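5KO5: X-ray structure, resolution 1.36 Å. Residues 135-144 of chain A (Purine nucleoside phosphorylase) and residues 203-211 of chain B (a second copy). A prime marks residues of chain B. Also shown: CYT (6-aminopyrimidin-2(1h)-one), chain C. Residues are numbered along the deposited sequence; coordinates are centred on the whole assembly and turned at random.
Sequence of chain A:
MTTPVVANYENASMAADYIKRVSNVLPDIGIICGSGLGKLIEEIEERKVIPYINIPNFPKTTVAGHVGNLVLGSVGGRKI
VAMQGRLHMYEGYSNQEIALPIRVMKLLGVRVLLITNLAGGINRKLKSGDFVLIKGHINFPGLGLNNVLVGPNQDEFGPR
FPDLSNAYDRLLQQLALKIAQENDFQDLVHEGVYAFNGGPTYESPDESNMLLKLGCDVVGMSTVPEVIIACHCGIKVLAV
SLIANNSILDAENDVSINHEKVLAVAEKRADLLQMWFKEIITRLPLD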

# COMPACT_ATOMS: atom_id res chain seq x y z
N LYS A 135 12.82 8.61 15.99
CA LYS A 135 14.18 8.49 15.47
C LYS A 135 14.25 7.77 14.14
O LYS A 135 15.33 7.67 13.56
CB LYS A 135 15.10 7.79 16.49
CG LYS A 135 14.71 6.36 16.83
CD LYS A 135 15.68 5.77 17.85
CE LYS A 135 15.19 4.43 18.38
NZ LYS A 135 15.27 3.36 17.35
N GLY A 136 13.13 7.27 13.64
CA GLY A 136 13.08 6.56 12.37
C GLY A 136 11.65 6.14 12.13
O GLY A 136 10.77 6.35 12.98
N HIS A 137 11.40 5.55 10.96
CA HIS A 137 10.02 5.19 10.65
C HIS A 137 9.92 3.95 9.78
O HIS A 137 10.88 3.54 9.12
CB HIS A 137 9.23 6.36 10.04
CG HIS A 137 9.67 6.78 8.67
ND1 HIS A 137 9.93 8.10 8.37
CD2 HIS A 137 9.84 6.09 7.52
CE1 HIS A 137 10.26 8.20 7.09
NE2 HIS A 137 10.21 6.99 6.55
N ILE A 138 8.72 3.37 9.78
CA ILE A 138 8.34 2.34 8.82
C ILE A 138 7.14 2.88 8.05
O ILE A 138 6.06 3.08 8.62
CB ILE A 138 8.02 0.99 9.47
CG1 ILE A 138 9.28 0.49 10.19
CG2 ILE A 138 7.56 -0.01 8.41
CD1 ILE A 138 9.12 -0.83 10.89
N ASN A 139 7.34 3.17 6.78
CA ASN A 139 6.38 3.91 5.95
C ASN A 139 5.62 2.89 5.12
O ASN A 139 5.98 2.61 3.98
CB ASN A 139 7.21 4.84 5.07
CG ASN A 139 6.39 5.71 4.14
OD1 ASN A 139 5.16 5.76 4.19
ND2 ASN A 139 7.11 6.42 3.27
N PHE A 140 4.54 2.33 5.69
CA PHE A 140 3.77 1.35 4.93
C PHE A 140 3.22 1.92 3.63
O PHE A 140 3.32 1.23 2.60
CB PHE A 140 2.70 0.70 5.82
CG PHE A 140 3.28 -0.23 6.85
CD1 PHE A 140 3.70 -1.51 6.49
CD2 PHE A 140 3.45 0.18 8.16
CE1 PHE A 140 4.25 -2.36 7.44
CE2 PHE A 140 4.00 -0.66 9.11
CZ PHE A 140 4.39 -1.94 8.74
N PRO A 141 2.66 3.14 3.59
CA PRO A 141 2.27 3.70 2.29
C PRO A 141 3.43 3.77 1.31
O PRO A 141 3.26 3.45 0.13
CB PRO A 141 1.70 5.08 2.66
CG PRO A 141 1.16 4.86 4.08
CD PRO A 141 2.26 4.02 4.71
N GLY A 142 4.62 4.18 1.77
CA GLY A 142 5.76 4.26 0.87
C GLY A 142 6.14 2.92 0.29
O GLY A 142 6.37 2.78 -0.92
N LEU A 143 6.23 1.89 1.13
CA LEU A 143 6.52 0.57 0.61
C LEU A 143 5.46 0.15 -0.40
O LEU A 143 5.77 -0.50 -1.41
CB LEU A 143 6.59 -0.45 1.75
CG LEU A 143 7.72 -0.24 2.77
CD1 LEU A 143 7.57 -1.25 3.87
CD2 LEU A 143 9.08 -0.40 2.11
N GLY A 144 4.21 0.56 -0.17
CA GLY A 144 3.07 0.14 -0.98
C GLY A 144 2.70 0.99 -2.18
O GLY A 144 1.57 0.88 -2.67
N GLU B 203 14.93 2.79 1.04
CA GLU B 203 14.52 2.12 2.26
C GLU B 203 15.13 2.82 3.47
O GLU B 203 16.33 3.12 3.50
CB GLU B 203 14.96 0.65 2.18
CG GLU B 203 16.49 0.38 2.06
CD GLU B 203 17.06 0.36 0.64
OE1 GLU B 203 16.44 0.87 -0.33
OE2 GLU B 203 18.20 -0.17 0.49
N SER B 204 14.29 3.13 4.46
CA SER B 204 14.81 3.73 5.68
C SER B 204 15.54 2.67 6.50
O SER B 204 15.29 1.47 6.32
CB SER B 204 13.66 4.33 6.49
OG SER B 204 12.93 3.30 7.16
N PRO B 205 16.44 3.09 7.40
CA PRO B 205 17.14 2.09 8.22
C PRO B 205 16.19 1.14 8.94
O PRO B 205 16.46 -0.06 9.04
CB PRO B 205 17.96 2.94 9.20
CG PRO B 205 18.25 4.20 8.43
CD PRO B 205 17.02 4.43 7.55
N ASP B 206 15.06 1.65 9.43
CA ASP B 206 14.14 0.78 10.14
C ASP B 206 13.29 -0.06 9.20
O ASP B 206 12.92 -1.18 9.58
CB ASP B 206 13.30 1.61 11.11
CG ASP B 206 14.16 2.24 12.15
OD1 ASP B 206 14.70 1.47 12.98
OD2 ASP B 206 14.35 3.47 12.13
N GLU B 207 13.00 0.43 8.00
CA GLU B 207 12.41 -0.44 6.98
C GLU B 207 13.36 -1.57 6.61
O GLU B 207 12.94 -2.73 6.50
CB GLU B 207 12.03 0.38 5.75
CG GLU B 207 10.84 1.30 6.05
CD GLU B 207 10.72 2.47 5.10
OE1 GLU B 207 11.51 2.58 4.14
OE2 GLU B 207 9.82 3.30 5.33
N SER B 208 14.65 -1.26 6.45
CA SER B 208 15.62 -2.32 6.17
C SER B 208 15.63 -3.36 7.28
O SER B 208 15.65 -4.57 7.01
CB SER B 208 17.01 -1.73 5.99
OG SER B 208 17.02 -0.91 4.84
N ASN B 209 15.62 -2.92 8.54
CA ASN B 209 15.62 -3.86 9.65
C ASN B 209 14.37 -4.72 9.66
O ASN B 209 14.43 -5.92 9.96
CB ASN B 209 15.80 -3.13 10.98
CG ASN B 209 17.21 -3.26 11.51
OD1 ASN B 209 18.05 -2.39 11.31
ND2 ASN B 209 17.49 -4.40 12.15
N MET B 210 13.22 -4.14 9.30
CA MET B 210 12.01 -4.92 9.19
C MET B 210 12.14 -5.97 8.09
O MET B 210 11.78 -7.14 8.28
CB MET B 210 10.83 -4.00 8.89
CG MET B 210 9.54 -4.77 8.68
SD MET B 210 8.17 -3.71 8.23
CE MET B 210 8.64 -3.23 6.59
N LEU B 211 12.69 -5.58 6.94
CA LEU B 211 12.84 -6.52 5.82
C LEU B 211 13.74 -7.68 6.19
O LEU B 211 13.51 -8.82 5.76
CB LEU B 211 13.40 -5.79 4.60
CG LEU B 211 12.47 -4.72 4.06
CD1 LEU B 211 13.09 -4.04 2.84
CD2 LEU B 211 11.08 -5.29 3.72
N3 CYT C . 17.87 0.68 -2.77
C4 CYT C . 19.20 0.69 -2.78
N1 CYT C . 17.89 0.75 -5.15
C2 CYT C . 17.18 0.72 -3.94
O2 CYT C . 15.94 0.76 -3.96
N4 CYT C . 19.82 0.66 -1.59
C5 CYT C . 19.94 0.70 -4.00
C6 CYT C . 19.25 0.74 -5.15
O HOH W 1 10.00 5.71 4.00
O HOH W 2 14.02 4.72 9.76

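The most unusual feature of this contact is the double use of the Glu207′ carboxylate. One oxygen serves its own chain and the other reaches across to chain A. Glu207′ OE1 accepts from the backbone N of Ser204′ at 2.9 Å, with a nearly straight N-H...acceptor angle of 178°. Glu207′ OE2 accepts from Asn139 N, also at 2.9 Å, with an angle of 149°. Glu207′ OE2 accepts a second hydrogen bond, from the water 1 oxygen, 2.8 Å away.

Ser204′ is also used twice. It is the N-cap of the helix that begins at Pro205′. Ser204′ OG accepts from Glu207′ N at 3.0 Å, which satisfies a backbone NH in the first turn. Ser204′ OG also donates to His137 O across the interface at 2.8 Å. Accepting and donating are compatible, because a hydroxyl can do both. Ser204′ and Glu207′ are thus bonded in both directions, backbone N to side chain each way. This reciprocal arrangement closes the start of the helix. Each of the two side chains also bonds a backbone atom of chain A, His137 O for Ser204′ and Asn139 N for Glu207′.

Chain A has a cap of its own. Asn139 OD1 accepts from Gly142 N at 2.9 Å, at the start of the short helix 140-143. Its backbone N is the atom bonded to Glu207′ OE2. Asn139 therefore joins the cross-chain bond to the capping bond within one residue. Asn139 ND2 donates to the water 1 oxygen at 3.1 Å. The water 1 oxygen also bonds His137 NE2 at 2.9 Å, so it links His137, Asn139 and Glu207′. Glu207′ OE2 lies at the edge of the His137 ring, near its plane, 3.5 Å from His137 CD2.

A second water works further back along the strand. The water 2 oxygen accepts from His137 N at 3.0 Å and from Asp206′ N at 3.3 Å. The water 2 oxygen donates to Asp206′ OD2 at 2.7 Å. The Asp206′ CA-to-CB bond points toward the chain A stretch, and Asp206′ OD2 comes within 3.3 Å of Gly136 CA. Glycine leaves room for this approach. An ideal CB on Gly136 would sit 1.9 Å from Asp206′ OD2, which is a clash.

The apolar part of the contact gathers around Met210′, one turn along the helix from Asp206′. Its CA-to-CB bond points toward chain A, and its side chain touches three residues. Met210′ CE packs against Leu143 CD1 at 3.5 Å. Met210′ SD lies 3.8 Å from Ile138 CG2 and 4.2 Å from Phe140 CZ. Met210′ SD is 5.1 Å from the centroid of the Phe140 ring and 55° off its normal, an oblique approach.

The strand and the helix cross at -56°, with their axes 6.8 Å apart at closest approach. The contact between the two stretches buries 464 Å², both sides summed.

Glu203′ scarcely takes part. The end of its side chain leads away from chain A and binds the ligand instead. CYT N3 donates to Glu203′ OE1 and CYT N4 to Glu203′ OE2, both at 2.8 Å.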